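Local coordinates for uncharacterized protein (Legionella pneumophila subsp. pneumophila, PDB 5L0L), which is of unknown function but carries a HIT-related domain, one part of a longer protein that is probably membrane-bound, at residues I26-I40 and Y49-S61. Numbering follows the deposited sequence.
Sequences IAVITVRNKYHYSVI and YRIIIRYLNEGDS
Tyr37 and Tyr55 face each other as a non-hydrogen-bonded pair of two antiparallel strands, 35-41 and 51-58. Tyr55 lays CD1 over one face of the Tyr37 ring, 3.5 Å from CE2, and the two planes meet obliquely, at 39°. With its CG anti to the backbone N (chi1 173°), Tyr55 leans along the sheet until its OH reaches the edge of the Tyr35 ring, 3.7 Å from CD1. Tyrosine suits both places: the rings fill the apolar layer while both hydroxyls bond to Glu75, Tyr37 to its carbonyl and Tyr55 to its carboxylate. Farther along this face, Val39 CG1 meets Ile51 CD1 at 4.0 Å, branched residues that favour extended backbone.

A classic beta bulge sets Leu56 and Asn57 both against His36. His36 N bonds to Asn57 O (2.9 Å) and Leu56 N to His36 O. On the other face histidine can meet two polar partners, both near its ring plane: ND1 hydrogen-bonds Thr30 OG1 at 2.9 Å, and NE2 adds a weak bond to Gly59 O at 3.3 Å. The Asn57 amide lies 29° from that plane, OD1 near CD2. Gly59 takes the second position of a type II' turn, where positive phi disfavours a side chain and a CB would strike Glu58 OE2. On the His36 face, Leu56 CD2 lies near the Ser38 side chain, and one water joins Ser38 OG (2.7 Å) to Ile52 O.

The hairpin forms the middle of a six-stranded antiparallel sheet, strand 25-31 beside 35-41 and strand 128-134 beside 51-58. Helix 73-92 covers the face bearing Tyr35, Ile51 and Ile53, and Phe186 of helix 176-194 packs on Ile26 and Ile51.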
loop_
_atom_site.group_PDB
_atom_site.type_symbol
_atom_site.label_atom_id
_atom_site.label_comp_id
_atom_site.label_asym_id
_atom_site.label_seq_id
_atom_site.Cartn_x
_atom_site.Cartn_y
_atom_site.Cartn_z
ATOM N N ILE A 26 16.186 9.017 -6.614
ATOM C CA ILE A 26 15.390 10.016 -7.296
ATOM C C ILE A 26 15.336 11.305 -6.468
ATOM O O ILE A 26 15.581 12.387 -7.006
ATOM C CB ILE A 26 13.965 9.516 -7.579
ATOM C CG1 ILE A 26 14.017 8.293 -8.515
ATOM C CG2 ILE A 26 13.062 10.631 -8.131
ATOM C CD1 ILE A 26 12.757 7.434 -8.497
ATOM N N ALA A 27 14.985 11.188 -5.194
ATOM C CA ALA A 27 14.745 12.398 -4.356
ATOM C C ALA A 27 14.732 12.098 -2.886
ATOM O O ALA A 27 14.560 10.950 -2.472
ATOM C CB ALA A 27 13.426 13.083 -4.744
ATOM N N VAL A 28 14.893 13.167 -2.090
ATOM C CA VAL A 28 14.555 13.151 -0.689
ATOM C C VAL A 28 13.375 14.107 -0.484
ATOM O O VAL A 28 13.338 15.215 -1.040
ATOM C CB VAL A 28 15.763 13.516 0.207
ATOM C CG1 VAL A 28 15.355 13.684 1.656
ATOM C CG2 VAL A 28 16.849 12.439 0.105
ATOM N N ILE A 29 12.413 13.667 0.318
ATOM C CA ILE A 29 11.160 14.386 0.548
ATOM C C ILE A 29 10.958 14.511 2.060
ATOM O O ILE A 29 11.015 13.505 2.772
ATOM C CB ILE A 29 9.981 13.688 -0.142
ATOM C CG1 ILE A 29 10.383 13.448 -1.622
ATOM C CG2 ILE A 29 8.689 14.488 0.075
ATOM C CD1 ILE A 29 9.360 12.940 -2.615
ATOM N N THR A 30 10.752 15.755 2.523
ATOM C CA THR A 30 10.566 16.051 3.948
ATOM C C THR A 30 9.115 16.435 4.182
ATOM O O THR A 30 8.559 17.249 3.439
ATOM C CB THR A 30 11.488 17.172 4.429
ATOM O OG1 THR A 30 12.843 16.745 4.281
ATOM C CG2 THR A 30 11.233 17.488 5.922
ATOM N N VAL A 31 8.509 15.810 5.191
ATOM C CA VAL A 31 7.105 15.974 5.508
ATOM C C VAL A 31 6.980 16.806 6.806
ATOM O O VAL A 31 7.582 16.443 7.823
ATOM C CB VAL A 31 6.410 14.623 5.741
ATOM C CG1 VAL A 31 4.944 14.820 6.110
ATOM C CG2 VAL A 31 6.504 13.769 4.482
ATOM N N ARG A 32 6.252 17.929 6.712
ATOM C CA ARG A 32 5.905 18.799 7.865
ATOM C C ARG A 32 7.160 19.260 8.568
ATOM O O ARG A 32 7.224 19.268 9.796
ATOM C CB ARG A 32 4.961 18.068 8.842
ATOM C CG ARG A 32 3.581 17.789 8.258
ATOM C CD ARG A 32 2.759 16.737 9.016
ATOM N NE ARG A 32 1.504 16.549 8.278
ATOM C CZ ARG A 32 1.184 15.525 7.469
ATOM N NH1 ARG A 32 1.959 14.440 7.328
ATOM N NH2 ARG A 32 0.005 15.558 6.831
ATOM N N ASN A 33 8.159 19.598 7.757
ATOM C CA ASN A 33 9.478 20.056 8.180
ATOM C C ASN A 33 10.229 19.203 9.218
ATOM O O ASN A 33 11.064 19.711 9.967
ATOM C CB ASN A 33 9.377 21.533 8.641
ATOM C CG ASN A 33 10.568 22.353 8.200
ATOM O OD1 ASN A 33 11.053 22.219 7.061
ATOM N ND2 ASN A 33 11.052 23.226 9.087
ATOM N N LYS A 34 9.973 17.907 9.228
ATOM C CA LYS A 34 10.439 17.048 10.293
ATOM C C LYS A 34 10.788 15.616 9.864
ATOM O O LYS A 34 11.819 15.086 10.274
ATOM C CB LYS A 34 9.373 17.008 11.387
ATOM C CG LYS A 34 9.854 16.368 12.674
ATOM C CD LYS A 34 8.822 16.430 13.798
ATOM C CE LYS A 34 9.134 15.371 14.852
ATOM N NZ LYS A 34 8.147 15.373 15.965
ATOM N N TYR A 35 9.908 14.976 9.097
ATOM C CA TYR A 35 10.102 13.557 8.749
ATOM C C TYR A 35 10.705 13.457 7.355
ATOM O O TYR A 35 10.154 14.026 6.403
ATOM C CB TYR A 35 8.788 12.797 8.852
ATOM C CG TYR A 35 8.187 12.862 10.243
ATOM C CD1 TYR A 35 8.634 12.022 11.268
ATOM C CD2 TYR A 35 7.197 13.801 10.546
ATOM C CE1 TYR A 35 8.092 12.099 12.557
ATOM C CE2 TYR A 35 6.644 13.883 11.831
ATOM C CZ TYR A 35 7.098 13.038 12.828
ATOM O OH TYR A 35 6.546 13.143 14.091
ATOM N N HIS A 36 11.841 12.776 7.254
ATOM C CA HIS A 36 12.616 12.716 5.998
ATOM C C HIS A 36 12.469 11.330 5.359
ATOM O O HIS A 36 12.651 10.312 6.046
ATOM C CB HIS A 36 14.097 12.943 6.272
ATOM C CG HIS A 36 14.386 14.198 7.029
ATOM N ND1 HIS A 36 14.165 15.449 6.498
ATOM C CD2 HIS A 36 14.857 14.396 8.287
ATOM C CE1 HIS A 36 14.485 16.369 7.402
ATOM N NE2 HIS A 36 14.908 15.755 8.491
ATOM N N TYR A 37 12.199 11.306 4.060
ATOM C CA TYR A 37 11.975 10.064 3.286
ATOM C C TYR A 37 12.803 10.064 2.004
ATOM O O TYR A 37 12.998 11.126 1.407
ATOM C CB TYR A 37 10.486 9.930 2.922
ATOM C CG TYR A 37 9.581 9.898 4.131
ATOM C CD1 TYR A 37 9.143 11.077 4.715
ATOM C CD2 TYR A 37 9.204 8.692 4.713
ATOM C CE1 TYR A 37 8.327 11.075 5.837
ATOM C CE2 TYR A 37 8.393 8.676 5.848
ATOM C CZ TYR A 37 7.982 9.873 6.418
ATOM O OH TYR A 37 7.193 9.856 7.541
ATOM N N SER A 38 13.327 8.906 1.604
ATOM C CA SER A 38 14.000 8.731 0.324
ATOM C C SER A 38 13.096 8.014 -0.668
ATOM O O SER A 38 12.283 7.182 -0.277
ATOM C CB SER A 38 15.300 7.938 0.460
ATOM O OG SER A 38 15.070 6.630 0.876
ATOM N N VAL A 39 13.197 8.402 -1.923
ATOM C CA VAL A 39 12.545 7.753 -3.031
ATOM C C VAL A 39 13.643 7.299 -3.986
ATOM O O VAL A 39 14.389 8.134 -4.517
ATOM C CB VAL A 39 11.566 8.698 -3.743
ATOM C CG1 VAL A 39 10.956 8.005 -4.945
ATOM C CG2 VAL A 39 10.504 9.225 -2.744
ATOM N N ILE A 40 13.764 5.985 -4.213
ATOM C CA ILE A 40 14.794 5.443 -5.103
ATOM C C ILE A 40 14.175 4.419 -6.049
ATOM O O ILE A 40 13.163 3.789 -5.716
ATOM C CB ILE A 40 15.996 4.805 -4.316
ATOM C CG1 ILE A 40 15.625 3.445 -3.723
ATOM C CG2 ILE A 40 16.486 5.739 -3.201
ATOM C CD1 ILE A 40 16.784 2.736 -3.055
ATOM N N TYR A 49 8.965 -0.375 -13.314
ATOM C CA TYR A 49 9.711 0.779 -12.815
ATOM C C TYR A 49 9.573 0.900 -11.288
ATOM O O TYR A 49 9.299 1.975 -10.775
ATOM C CB TYR A 49 9.253 2.082 -13.521
ATOM C CG TYR A 49 9.141 2.070 -15.036
ATOM C CD1 TYR A 49 9.960 1.262 -15.842
ATOM C CD2 TYR A 49 8.221 2.873 -15.672
ATOM C CE1 TYR A 49 9.839 1.275 -17.221
ATOM C CE2 TYR A 49 8.126 2.936 -17.055
ATOM C CZ TYR A 49 8.920 2.136 -17.830
ATOM O OH TYR A 49 8.792 2.148 -19.178
ATOM N N ARG A 50 9.733 -0.223 -10.567
ATOM C CA ARG A 50 9.557 -0.229 -9.115
ATOM C C ARG A 50 10.385 0.849 -8.429
ATOM O O ARG A 50 11.598 0.989 -8.734
ATOM C CB ARG A 50 9.984 -1.566 -8.526
ATOM C CG ARG A 50 8.971 -2.662 -8.563
ATOM C CD ARG A 50 9.608 -3.969 -8.078
ATOM N NE ARG A 50 9.781 -3.987 -6.635
ATOM C CZ ARG A 50 10.012 -5.096 -5.909
ATOM N NH1 ARG A 50 10.208 -6.277 -6.491
ATOM N NH2 ARG A 50 10.071 -5.001 -4.583
ATOM N N ILE A 51 9.762 1.558 -7.486
ATOM C CA ILE A 51 10.475 2.412 -6.541
ATOM C C ILE A 51 10.309 1.893 -5.115
ATOM O O ILE A 51 9.400 1.113 -4.821
ATOM C CB ILE A 51 10.024 3.882 -6.601
ATOM C CG1 ILE A 51 8.545 4.006 -6.258
ATOM C CG2 ILE A 51 10.399 4.487 -7.955
ATOM C CD1 ILE A 51 8.071 5.426 -6.047
ATOM N N ILE A 52 11.228 2.307 -4.256
ATOM C CA ILE A 52 11.112 2.108 -2.801
ATOM C C ILE A 52 11.032 3.501 -2.179
ATOM O O ILE A 52 11.837 4.384 -2.495
ATOM C CB ILE A 52 12.326 1.380 -2.236
ATOM C CG1 ILE A 52 12.531 0.029 -2.942
ATOM C CG2 ILE A 52 12.191 1.178 -0.715
ATOM C CD1 ILE A 52 13.900 -0.588 -2.695
ATOM N N ILE A 53 10.046 3.695 -1.318
ATOM C CA ILE A 53 9.887 4.906 -0.554
ATOM C C ILE A 53 10.199 4.490 0.866
ATOM O O ILE A 53 9.551 3.560 1.391
ATOM C CB ILE A 53 8.450 5.441 -0.636
ATOM C CG1 ILE A 53 8.081 5.694 -2.100
ATOM C CG2 ILE A 53 8.306 6.700 0.244
ATOM C CD1 ILE A 53 6.670 6.214 -2.304
ATOM N N ARG A 54 11.211 5.139 1.458
ATOM C CA ARG A 54 11.760 4.720 2.729
ATOM C C ARG A 54 11.892 5.879 3.714
ATOM O O ARG A 54 12.319 6.977 3.354
ATOM C CB ARG A 54 13.108 4.017 2.508
ATOM C CG ARG A 54 13.901 3.697 3.774
ATOM C CD ARG A 54 14.835 4.821 4.107
ATOM N NE ARG A 54 15.741 4.518 5.231
ATOM C CZ ARG A 54 16.979 4.015 5.122
ATOM N NH1 ARG A 54 17.531 3.715 3.943
ATOM N NH2 ARG A 54 17.676 3.820 6.223
ATOM N N TYR A 55 11.519 5.614 4.959
ATOM C CA TYR A 55 11.646 6.610 6.017
ATOM C C TYR A 55 13.087 6.585 6.497
ATOM O O TYR A 55 13.563 5.546 6.958
ATOM C CB TYR A 55 10.711 6.226 7.165
ATOM C CG TYR A 55 10.838 7.067 8.409
ATOM C CD1 TYR A 55 10.848 8.452 8.341
ATOM C CD2 TYR A 55 10.882 6.459 9.670
ATOM C CE1 TYR A 55 10.956 9.225 9.514
ATOM C CE2 TYR A 55 10.970 7.224 10.837
ATOM C CZ TYR A 55 11.029 8.604 10.740
ATOM O OH TYR A 55 11.101 9.378 11.913
ATOM N N LEU A 56 13.762 7.720 6.386
ATOM C CA LEU A 56 15.151 7.856 6.807
ATOM C C LEU A 56 15.256 8.139 8.307
ATOM O O LEU A 56 15.871 7.384 9.041
ATOM C CB LEU A 56 15.837 8.987 6.015
ATOM C CG LEU A 56 15.935 8.807 4.508
ATOM C CD1 LEU A 56 16.228 10.137 3.790
ATOM C CD2 LEU A 56 17.005 7.778 4.201
ATOM N N ASN A 57 14.658 9.238 8.727
ATOM C CA ASN A 57 14.794 9.725 10.101
ATOM C C ASN A 57 13.924 10.940 10.347
ATOM O O ASN A 57 13.360 11.526 9.422
ATOM C CB ASN A 57 16.266 10.105 10.379
ATOM C CG ASN A 57 16.711 11.317 9.592
ATOM O OD1 ASN A 57 16.641 11.348 8.368
ATOM N ND2 ASN A 57 17.192 12.324 10.291
ATOM N N GLU A 58 13.882 11.348 11.615
ATOM C CA GLU A 58 13.151 12.522 12.058
ATOM C C GLU A 58 14.186 13.533 12.582
ATOM O O GLU A 58 15.139 13.137 13.252
ATOM C CB GLU A 58 12.161 12.099 13.152
ATOM C CG GLU A 58 11.550 13.222 13.948
ATOM C CD GLU A 58 12.440 13.712 15.085
ATOM O OE1 GLU A 58 13.005 12.849 15.812
ATOM O OE2 GLU A 58 12.570 14.952 15.240
ATOM N N GLY A 59 14.007 14.814 12.268
ATOM C CA GLY A 59 14.887 15.879 12.781
ATOM C C GLY A 59 16.336 15.566 12.442
ATOM O O GLY A 59 16.658 15.335 11.277
ATOM N N ASP A 60 17.178 15.491 13.471
ATOM C CA ASP A 60 18.599 15.148 13.345
ATOM C C ASP A 60 18.951 13.755 13.863
ATOM O O ASP A 60 20.134 13.452 14.052
ATOM C CB ASP A 60 19.447 16.197 14.097
ATOM C CG ASP A 60 19.576 17.491 13.329
ATOM O OD1 ASP A 60 19.055 17.572 12.191
ATOM O OD2 ASP A 60 20.207 18.429 13.858
ATOM N N SER A 61 17.953 12.892 14.065
ATOM C CA SER A 61 18.210 11.534 14.552
ATOM C C SER A 61 19.006 10.746 13.532
ATOM O O SER A 61 19.033 11.100 12.352
ATOM C CB SER A 61 16.903 10.823 14.858
ATOM O OG SER A 61 16.183 11.598 15.798
HETATM O O HOH W 1 14.160 4.630 -0.682
#